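PDB 4V1T: LYND from Lyngbya aestuarii, which probably uses ATP to cyclise residues of the precursor peptide PatE into heterocycles during cyanobactin biosynthesis, as a YcaO-family cyclodehydratase. Local coordinates for residues Y161-A167 with W204-A208; Q177-L182 with G193-P198; R210-N214 with S360-V365. Numbering follows the deposited sequence.

Interaction 1 of 3, residues Y161-A167 with W204-A208. With ZN (zinc ion), chain K.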
loop_
_atom_site.group_PDB
_atom_site.type_symbol
_atom_site.label_atom_id
_atom_site.label_comp_id
_atom_site.label_asym_id
_atom_site.label_seq_id
_atom_site.Cartn_x
_atom_site.Cartn_y
_atom_site.Cartn_z
ATOM N N TYR B 161 23.903 1.277 -14.868
ATOM C CA TYR B 161 23.733 -0.167 -14.712
ATOM C C TYR B 161 23.680 -0.933 -16.038
ATOM O O TYR B 161 23.609 -2.156 -16.036
ATOM C CB TYR B 161 22.485 -0.462 -13.892
ATOM C CG TYR B 161 22.743 -0.499 -12.394
ATOM C CD1 TYR B 161 23.554 0.445 -11.781
ATOM C CD2 TYR B 161 22.172 -1.478 -11.597
ATOM C CE1 TYR B 161 23.787 0.411 -10.410
ATOM C CE2 TYR B 161 22.403 -1.526 -10.234
ATOM C CZ TYR B 161 23.207 -0.581 -9.646
ATOM O OH TYR B 161 23.425 -0.625 -8.290
ATOM N N LEU B 162 23.725 -0.218 -17.157
ATOM C CA LEU B 162 23.766 -0.856 -18.475
ATOM C C LEU B 162 25.112 -0.645 -19.159
ATOM O O LEU B 162 25.231 -0.799 -20.375
ATOM C CB LEU B 162 22.631 -0.331 -19.369
ATOM C CG LEU B 162 21.210 -0.811 -19.034
ATOM C CD1 LEU B 162 20.213 -0.169 -19.991
ATOM C CD2 LEU B 162 21.105 -2.328 -19.106
ATOM N N GLN B 163 26.136 -0.319 -18.380
ATOM C CA GLN B 163 27.491 -0.233 -18.918
ATOM C C GLN B 163 27.891 -1.574 -19.525
ATOM O O GLN B 163 27.872 -2.589 -18.834
ATOM C CB GLN B 163 28.492 0.156 -17.828
ATOM C CG GLN B 163 28.532 1.644 -17.514
ATOM C CD GLN B 163 29.271 2.444 -18.577
ATOM O OE1 GLN B 163 29.586 1.930 -19.643
ATOM N NE2 GLN B 163 29.560 3.708 -18.282
ATOM N N PRO B 164 28.262 -1.588 -20.821
ATOM C CA PRO B 164 28.534 -2.866 -21.496
ATOM C C PRO B 164 29.638 -3.719 -20.855
ATOM O O PRO B 164 29.637 -4.928 -21.044
ATOM C CB PRO B 164 28.930 -2.444 -22.929
ATOM C CG PRO B 164 29.178 -0.988 -22.873
ATOM C CD PRO B 164 28.324 -0.458 -21.759
ATOM N N GLU B 165 30.547 -3.107 -20.106
ATOM C CA GLU B 165 31.598 -3.859 -19.437
ATOM C C GLU B 165 31.038 -4.778 -18.340
ATOM O O GLU B 165 31.663 -5.769 -17.976
ATOM C CB GLU B 165 32.629 -2.918 -18.822
ATOM C CG GLU B 165 33.692 -3.663 -18.020
ATOM C CD GLU B 165 34.850 -2.792 -17.592
ATOM O OE1 GLU B 165 34.994 -1.665 -18.114
ATOM O OE2 GLU B 165 35.621 -3.260 -16.722
ATOM N N LEU B 166 29.864 -4.446 -17.817
ATOM C CA LEU B 166 29.244 -5.272 -16.790
ATOM C C LEU B 166 28.900 -6.660 -17.327
ATOM O O LEU B 166 28.816 -7.625 -16.567
ATOM C CB LEU B 166 28.003 -4.590 -16.228
ATOM C CG LEU B 166 28.265 -3.276 -15.489
ATOM C CD1 LEU B 166 26.958 -2.626 -15.094
ATOM C CD2 LEU B 166 29.139 -3.479 -14.266
ATOM N N ALA B 167 28.722 -6.761 -18.637
ATOM C CA ALA B 167 28.405 -8.037 -19.255
ATOM C C ALA B 167 29.572 -8.999 -19.080
ATOM O O ALA B 167 29.387 -10.172 -18.761
ATOM C CB ALA B 167 28.084 -7.848 -20.727
ATOM N N TRP B 204 23.438 -10.359 -13.988
ATOM C CA TRP B 204 23.324 -8.990 -14.471
ATOM C C TRP B 204 22.482 -8.937 -15.740
ATOM O O TRP B 204 21.818 -7.938 -16.010
ATOM C CB TRP B 204 24.700 -8.392 -14.730
ATOM C CG TRP B 204 24.644 -7.083 -15.448
ATOM C CD1 TRP B 204 24.528 -5.842 -14.887
ATOM C CD2 TRP B 204 24.687 -6.890 -16.857
ATOM N NE1 TRP B 204 24.493 -4.883 -15.875
ATOM C CE2 TRP B 204 24.594 -5.499 -17.092
ATOM C CE3 TRP B 204 24.793 -7.752 -17.950
ATOM C CZ2 TRP B 204 24.616 -4.954 -18.376
ATOM C CZ3 TRP B 204 24.815 -7.208 -19.229
ATOM C CH2 TRP B 204 24.725 -5.819 -19.428
ATOM N N ASP B 205 22.493 -10.023 -16.503
ATOM C CA ASP B 205 21.712 -10.095 -17.723
ATOM C C ASP B 205 20.216 -10.184 -17.417
ATOM O O ASP B 205 19.391 -9.644 -18.169
ATOM C CB ASP B 205 22.153 -11.297 -18.565
ATOM C CG ASP B 205 22.103 -11.019 -20.048
ATOM O OD1 ASP B 205 21.360 -10.111 -20.462
ATOM O OD2 ASP B 205 22.814 -11.714 -20.795
ATOM N N CYS B 206 19.864 -10.889 -16.339
ATOM C CA CYS B 206 18.480 -10.908 -15.845
ATOM C C CYS B 206 17.976 -9.484 -15.605
ATOM O O CYS B 206 16.851 -9.136 -15.952
ATOM C CB CYS B 206 18.355 -11.708 -14.539
ATOM S SG CYS B 206 18.634 -13.486 -14.663
ATOM N N LEU B 207 18.832 -8.677 -14.986
ATOM C CA LEU B 207 18.524 -7.283 -14.690
ATOM C C LEU B 207 18.515 -6.443 -15.973
ATOM O O LEU B 207 17.592 -5.658 -16.222
ATOM C CB LEU B 207 19.545 -6.735 -13.690
ATOM C CG LEU B 207 19.523 -5.241 -13.387
ATOM C CD1 LEU B 207 18.246 -4.849 -12.673
ATOM C CD2 LEU B 207 20.729 -4.853 -12.561
ATOM N N ALA B 208 19.536 -6.618 -16.799
ATOM C CA ALA B 208 19.668 -5.832 -18.019
ATOM C C ALA B 208 18.419 -5.951 -18.894
ATOM O O ALA B 208 17.965 -4.971 -19.474
ATOM C CB ALA B 208 20.901 -6.265 -18.785
HETATM ZN ZN ZN K . 20.438 -14.428 -15.884
#
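The first turn of helix 204-213, which carries C206 of the zinc-binding CxxC pair C203 and C206, packs here against the loop leading into helix 165-176 and the start of that helix, and W204 is at the centre of the joint. One hydrogen bond crosses the contact: the indole NE1 of W204 donates to the backbone O of Y161 at 2.9 Å, so the only polar atom of a buried side chain is satisfied by a loop carbonyl. The apolar contacts surround that indole. L166 lies over one face, its CB 3.7 Å from the centroid of the five-membered ring in a CH-pi contact, and A167 CB comes to 3.7 Å from W204 CZ3. L162 packs near the ring edge and reaches on with CD2 to A208 CB at 4.0 Å. One turn of helix on from W204, L207 meets the edge of the Y161 ring, CD2 to CD2 at 3.8 Å, while the Y161 hydroxyl bonds to G193 O on the neighbouring strand. Metal coordination makes the third kind of interaction. C206 plays no part in the packing; its SG binds zinc at 2.4 Å, with C203, C311 and C314 completing the Cys4 site.

Interaction 2 of 3, residues Q177-L182 with G193-P198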
loop_
_atom_site.group_PDB
_atom_site.type_symbol
_atom_site.label_atom_id
_atom_site.label_comp_id
_atom_site.label_asym_id
_atom_site.label_seq_id
_atom_site.Cartn_x
_atom_site.Cartn_y
_atom_site.Cartn_z
ATOM N N GLN B 177 32.097 -18.429 -10.247
ATOM C CA GLN B 177 31.210 -18.484 -9.087
ATOM C C GLN B 177 31.567 -17.383 -8.084
ATOM O O GLN B 177 31.558 -17.591 -6.872
ATOM C CB GLN B 177 31.243 -19.874 -8.440
ATOM C CG GLN B 177 30.224 -20.829 -9.050
ATOM C CD GLN B 177 30.490 -22.287 -8.717
ATOM O OE1 GLN B 177 30.242 -23.174 -9.534
ATOM N NE2 GLN B 177 30.987 -22.546 -7.515
ATOM N N GLN B 178 31.867 -16.202 -8.615
ATOM C CA GLN B 178 32.202 -15.031 -7.806
ATOM C C GLN B 178 30.949 -14.235 -7.465
ATOM O O GLN B 178 30.180 -13.858 -8.346
ATOM C CB GLN B 178 33.209 -14.144 -8.553
ATOM C CG GLN B 178 33.567 -12.835 -7.858
ATOM C CD GLN B 178 34.425 -13.030 -6.628
ATOM O OE1 GLN B 178 35.483 -13.640 -6.692
ATOM N NE2 GLN B 178 33.970 -12.507 -5.495
ATOM N N THR B 179 30.747 -13.981 -6.180
ATOM C CA THR B 179 29.662 -13.131 -5.739
ATOM C C THR B 179 30.129 -11.673 -5.824
ATOM O O THR B 179 31.227 -11.344 -5.394
ATOM C CB THR B 179 29.222 -13.470 -4.302
ATOM O OG1 THR B 179 28.613 -14.762 -4.281
ATOM C CG2 THR B 179 28.226 -12.455 -3.778
ATOM N N TRP B 180 29.295 -10.805 -6.383
ATOM C CA TRP B 180 29.677 -9.415 -6.549
ATOM C C TRP B 180 28.507 -8.471 -6.320
ATOM O O TRP B 180 27.346 -8.877 -6.396
ATOM C CB TRP B 180 30.282 -9.187 -7.936
ATOM C CG TRP B 180 29.409 -9.607 -9.093
ATOM C CD1 TRP B 180 29.001 -10.875 -9.391
ATOM C CD2 TRP B 180 28.876 -8.762 -10.129
ATOM N NE1 TRP B 180 28.229 -10.869 -10.532
ATOM C CE2 TRP B 180 28.143 -9.587 -11.004
ATOM C CE3 TRP B 180 28.941 -7.388 -10.394
ATOM C CZ2 TRP B 180 27.476 -9.085 -12.122
ATOM C CZ3 TRP B 180 28.277 -6.889 -11.505
ATOM C CH2 TRP B 180 27.557 -7.737 -12.355
ATOM N N LEU B 181 28.839 -7.209 -6.037
ATOM C CA LEU B 181 27.863 -6.169 -5.740
ATOM C C LEU B 181 27.969 -5.017 -6.740
ATOM O O LEU B 181 29.067 -4.628 -7.139
ATOM C CB LEU B 181 28.071 -5.637 -4.319
ATOM C CG LEU B 181 27.383 -4.315 -3.956
ATOM C CD1 LEU B 181 25.881 -4.470 -3.937
ATOM C CD2 LEU B 181 27.862 -3.810 -2.609
ATOM N N LEU B 182 26.822 -4.478 -7.142
ATOM C CA LEU B 182 26.782 -3.311 -8.002
ATOM C C LEU B 182 26.333 -2.104 -7.201
ATOM O O LEU B 182 25.462 -2.203 -6.343
ATOM C CB LEU B 182 25.838 -3.523 -9.186
ATOM C CG LEU B 182 26.422 -3.623 -10.592
ATOM C CD1 LEU B 182 25.280 -3.688 -11.596
ATOM C CD2 LEU B 182 27.362 -2.476 -10.923
ATOM N N GLY B 193 23.001 -2.172 -4.949
ATOM C CA GLY B 193 22.650 -3.561 -5.175
ATOM C C GLY B 193 22.374 -3.804 -6.648
ATOM O O GLY B 193 22.403 -2.869 -7.453
ATOM N N PRO B 194 22.107 -5.056 -7.011
ATOM C CA PRO B 194 22.057 -6.170 -6.068
ATOM C C PRO B 194 23.410 -6.777 -5.769
ATOM O O PRO B 194 24.419 -6.414 -6.386
ATOM C CB PRO B 194 21.195 -7.180 -6.805
ATOM C CG PRO B 194 21.593 -6.996 -8.224
ATOM C CD PRO B 194 21.877 -5.516 -8.393
ATOM N N VAL B 195 23.416 -7.687 -4.802
ATOM C CA VAL B 195 24.464 -8.672 -4.684
ATOM C C VAL B 195 24.079 -9.824 -5.604
ATOM O O VAL B 195 23.040 -10.453 -5.407
ATOM C CB VAL B 195 24.628 -9.185 -3.238
ATOM C CG1 VAL B 195 25.498 -10.440 -3.194
ATOM C CG2 VAL B 195 25.222 -8.098 -2.361
ATOM N N PHE B 196 24.916 -10.081 -6.604
ATOM C CA PHE B 196 24.739 -11.214 -7.501
ATOM C C PHE B 196 25.416 -12.448 -6.918
ATOM O O PHE B 196 26.621 -12.444 -6.686
ATOM C CB PHE B 196 25.331 -10.913 -8.885
ATOM C CG PHE B 196 24.705 -9.733 -9.579
ATOM C CD1 PHE B 196 23.496 -9.861 -10.233
ATOM C CD2 PHE B 196 25.332 -8.497 -9.578
ATOM C CE1 PHE B 196 22.927 -8.786 -10.879
ATOM C CE2 PHE B 196 24.773 -7.414 -10.240
ATOM C CZ PHE B 196 23.569 -7.557 -10.886
ATOM N N VAL B 197 24.634 -13.494 -6.693
ATOM C CA VAL B 197 25.162 -14.792 -6.277
ATOM C C VAL B 197 24.906 -15.813 -7.396
ATOM O O VAL B 197 23.779 -16.281 -7.553
ATOM C CB VAL B 197 24.512 -15.287 -4.966
ATOM C CG1 VAL B 197 25.225 -16.539 -4.477
ATOM C CG2 VAL B 197 24.567 -14.214 -3.891
ATOM N N PRO B 198 25.944 -16.141 -8.192
ATOM C CA PRO B 198 25.801 -17.086 -9.308
ATOM C C PRO B 198 25.177 -18.411 -8.900
ATOM O O PRO B 198 25.685 -19.065 -8.001
ATOM C CB PRO B 198 27.242 -17.297 -9.768
ATOM C CG PRO B 198 27.907 -16.012 -9.464
ATOM C CD PRO B 198 27.283 -15.527 -8.177
#
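Four backbone hydrogen bonds tie these two strands into an antiparallel beta hairpin. W180 and F196 form a hydrogen-bonded pair, W180 N giving to F196 O at 3.2 Å and F196 N to W180 O at 2.7 Å. L181 and V195 follow as a non-hydrogen-bonded pair, and beyond them L182 N donates to P194 O at 3.2 Å and G193 N to L182 O at 2.8 Å. P194, after a cis peptide bond, has no N-H to give, but its carbonyl is used, and L181 CA adds a CA-H...O contact to P194 O at 3.5 Å. The outward-facing amides find partners elsewhere: L181 pairs with N154 and V156, V195 with L286, and V197 N donates to T201 OG1. Q178 NE2 is shared between T179 O, at 3.0 Å, and T151 O. On the sheet face that carries W180 and F196, the indole six-membered ring and the phenyl ring make an offset stack, centroids 4.2 Å apart. That face is covered by helix 165-176, through N170 and A173 against W180, whereas L181 and V195 on the other face meet helix 250-275; strands 154-157 and 289-294 flank the hairpin in the mixed sheet.

Interaction 3 of 3, residues R210-N214 with S360-V365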
loop_
_atom_site.group_PDB
_atom_site.type_symbol
_atom_site.label_atom_id
_atom_site.label_comp_id
_atom_site.label_asym_id
_atom_site.label_seq_id
_atom_site.Cartn_x
_atom_site.Cartn_y
_atom_site.Cartn_z
ATOM N N ARG B 210 15.406 -6.299 -18.025
ATOM C CA ARG B 210 14.357 -5.432 -17.507
ATOM C C ARG B 210 14.719 -3.960 -17.717
ATOM O O ARG B 210 13.875 -3.153 -18.108
ATOM C CB ARG B 210 14.119 -5.709 -16.015
ATOM C CG ARG B 210 13.601 -7.107 -15.686
ATOM C CD ARG B 210 12.164 -7.295 -16.155
ATOM N NE ARG B 210 11.745 -8.689 -16.057
ATOM C CZ ARG B 210 11.135 -9.227 -15.007
ATOM N NH1 ARG B 210 10.854 -8.502 -13.934
ATOM N NH2 ARG B 210 10.808 -10.511 -15.030
ATOM N N LEU B 211 15.972 -3.617 -17.448
ATOM C CA LEU B 211 16.442 -2.236 -17.565
ATOM C C LEU B 211 16.284 -1.678 -18.971
ATOM O O LEU B 211 15.718 -0.599 -19.142
ATOM C CB LEU B 211 17.915 -2.129 -17.157
ATOM C CG LEU B 211 18.246 -2.197 -15.674
ATOM C CD1 LEU B 211 19.753 -2.144 -15.455
ATOM C CD2 LEU B 211 17.564 -1.076 -14.909
ATOM N N ARG B 212 16.793 -2.408 -19.962
ATOM C CA ARG B 212 16.675 -2.019 -21.375
ATOM C C ARG B 212 15.229 -1.669 -21.722
ATOM O O ARG B 212 14.955 -0.670 -22.373
ATOM C CB ARG B 212 17.183 -3.148 -22.287
ATOM C CG ARG B 212 18.659 -3.048 -22.646
ATOM C CD ARG B 212 19.290 -4.415 -22.866
ATOM N NE ARG B 212 20.740 -4.351 -22.725
ATOM C CZ ARG B 212 21.522 -5.386 -22.429
ATOM N NH1 ARG B 212 21.012 -6.604 -22.243
ATOM N NH2 ARG B 212 22.828 -5.199 -22.306
ATOM N N GLY B 213 14.310 -2.500 -21.257
ATOM C CA GLY B 213 12.900 -2.311 -21.523
ATOM C C GLY B 213 12.299 -1.104 -20.838
ATOM O O GLY B 213 11.477 -0.397 -21.421
ATOM N N ASN B 214 12.701 -0.859 -19.598
ATOM C CA ASN B 214 12.164 0.263 -18.836
ATOM C C ASN B 214 12.868 1.597 -19.122
ATOM O O ASN B 214 12.638 2.584 -18.427
ATOM C CB ASN B 214 12.223 -0.060 -17.338
ATOM C CG ASN B 214 11.394 -1.275 -16.981
ATOM O OD1 ASN B 214 10.360 -1.532 -17.594
ATOM N ND2 ASN B 214 11.839 -2.030 -15.985
ATOM N N SER B 360 7.746 -1.903 -10.795
ATOM C CA SER B 360 9.032 -1.254 -10.598
ATOM C C SER B 360 9.574 -0.735 -11.918
ATOM O O SER B 360 9.701 -1.499 -12.876
ATOM C CB SER B 360 10.043 -2.228 -10.001
ATOM O OG SER B 360 11.353 -1.693 -10.090
ATOM N N PRO B 361 9.926 0.560 -11.975
ATOM C CA PRO B 361 10.495 1.088 -13.215
ATOM C C PRO B 361 11.952 0.697 -13.437
ATOM O O PRO B 361 12.543 1.105 -14.426
ATOM C CB PRO B 361 10.361 2.601 -13.037
ATOM C CG PRO B 361 10.438 2.808 -11.574
ATOM C CD PRO B 361 9.809 1.598 -10.935
ATOM N N VAL B 362 12.513 -0.101 -12.525
ATOM C CA VAL B 362 13.911 -0.523 -12.603
ATOM C C VAL B 362 14.007 -2.009 -12.928
ATOM O O VAL B 362 14.613 -2.397 -13.928
ATOM C CB VAL B 362 14.648 -0.243 -11.274
ATOM C CG1 VAL B 362 16.094 -0.725 -11.334
ATOM C CG2 VAL B 362 14.583 1.243 -10.942
ATOM N N THR B 363 13.393 -2.826 -12.085
ATOM C CA THR B 363 13.477 -4.280 -12.191
ATOM C C THR B 363 12.155 -4.917 -12.608
ATOM O O THR B 363 12.082 -6.128 -12.834
ATOM C CB THR B 363 13.893 -4.892 -10.835
ATOM O OG1 THR B 363 14.369 -6.219 -11.035
ATOM C CG2 THR B 363 12.715 -4.909 -9.878
ATOM N N GLY B 364 11.110 -4.099 -12.686
ATOM C CA GLY B 364 9.767 -4.597 -12.925
ATOM C C GLY B 364 9.344 -4.562 -14.380
ATOM O O GLY B 364 10.145 -4.300 -15.266
ATOM N N VAL B 365 8.062 -4.822 -14.605
ATOM C CA VAL B 365 7.483 -4.842 -15.948
ATOM C C VAL B 365 6.354 -3.830 -16.076
ATOM O O VAL B 365 5.890 -3.575 -17.178
ATOM C CB VAL B 365 6.944 -6.238 -16.316
ATOM C CG1 VAL B 365 8.072 -7.250 -16.297
ATOM C CG2 VAL B 365 5.850 -6.654 -15.351
HETATM O O HOH W 1 8.397 -1.424 -15.419
#
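An ST turn at S360 starts the loop 360-365, which wraps round the C-terminal end of helix 204-213. S360 OG accepts from V362 N and T363 N, both at 3.1 Å, and also bonds to H303 of strand 299-304; these bonds hold the loop in a tight bend with its carbonyls available to the helix. P361 follows, its O 3.2 Å from N214 CB. At V362 the side chain reaches L211, CG1 to CD2 at 3.9 Å, next to W191, and V362 O takes a weak bond from N214 ND2 at 3.5 Å. T363 bonds through its hydroxyl OG1 to I304 O but offers its own O to R210 NH1 at 2.9 Å, while R210 NH2 forms a salt bridge with D724; one guanidinium thus joins the helix to this loop and to a region within the YcaO family sequence. G364 O receives N214 ND2 at 2.9 Å in a nearly straight bond. A side chain on G364 would run into S360 N. V365 closes the segment, with CG1 over one face of the R210 guanidinium and further packing on V425 and Y428 of helix 413-429. The other end of the N214 amide uses a water, which donates to N214 OD1 and to S360 O, both at 2.9 Å.

Overall arrangement
Helix 204-213 joins the three contacts: interaction 1 uses its first turns, interaction 3 its last, and the hairpin of interaction 2 leads into it. Interactions 1 and 3 are buried, while interaction 2 is partly buried, its 177-179 end being more open. Chemistry follows position. Sheet hydrogen bonds dominate interaction 2, aromatic and aliphatic packing interaction 1, and side-chain bonds to loop carbonyls interaction 3, where distant parts of the chain meet. Interactions 1 and 2 touch through Y161 OH, 2.6 Å from G193 O, and W204 CB, 3.8 Å from W180 CH2. Interactions 1 and 3 meet where Y161 CB lies 3.6 Å from L211 CD1; interactions 2 and 3 do not touch.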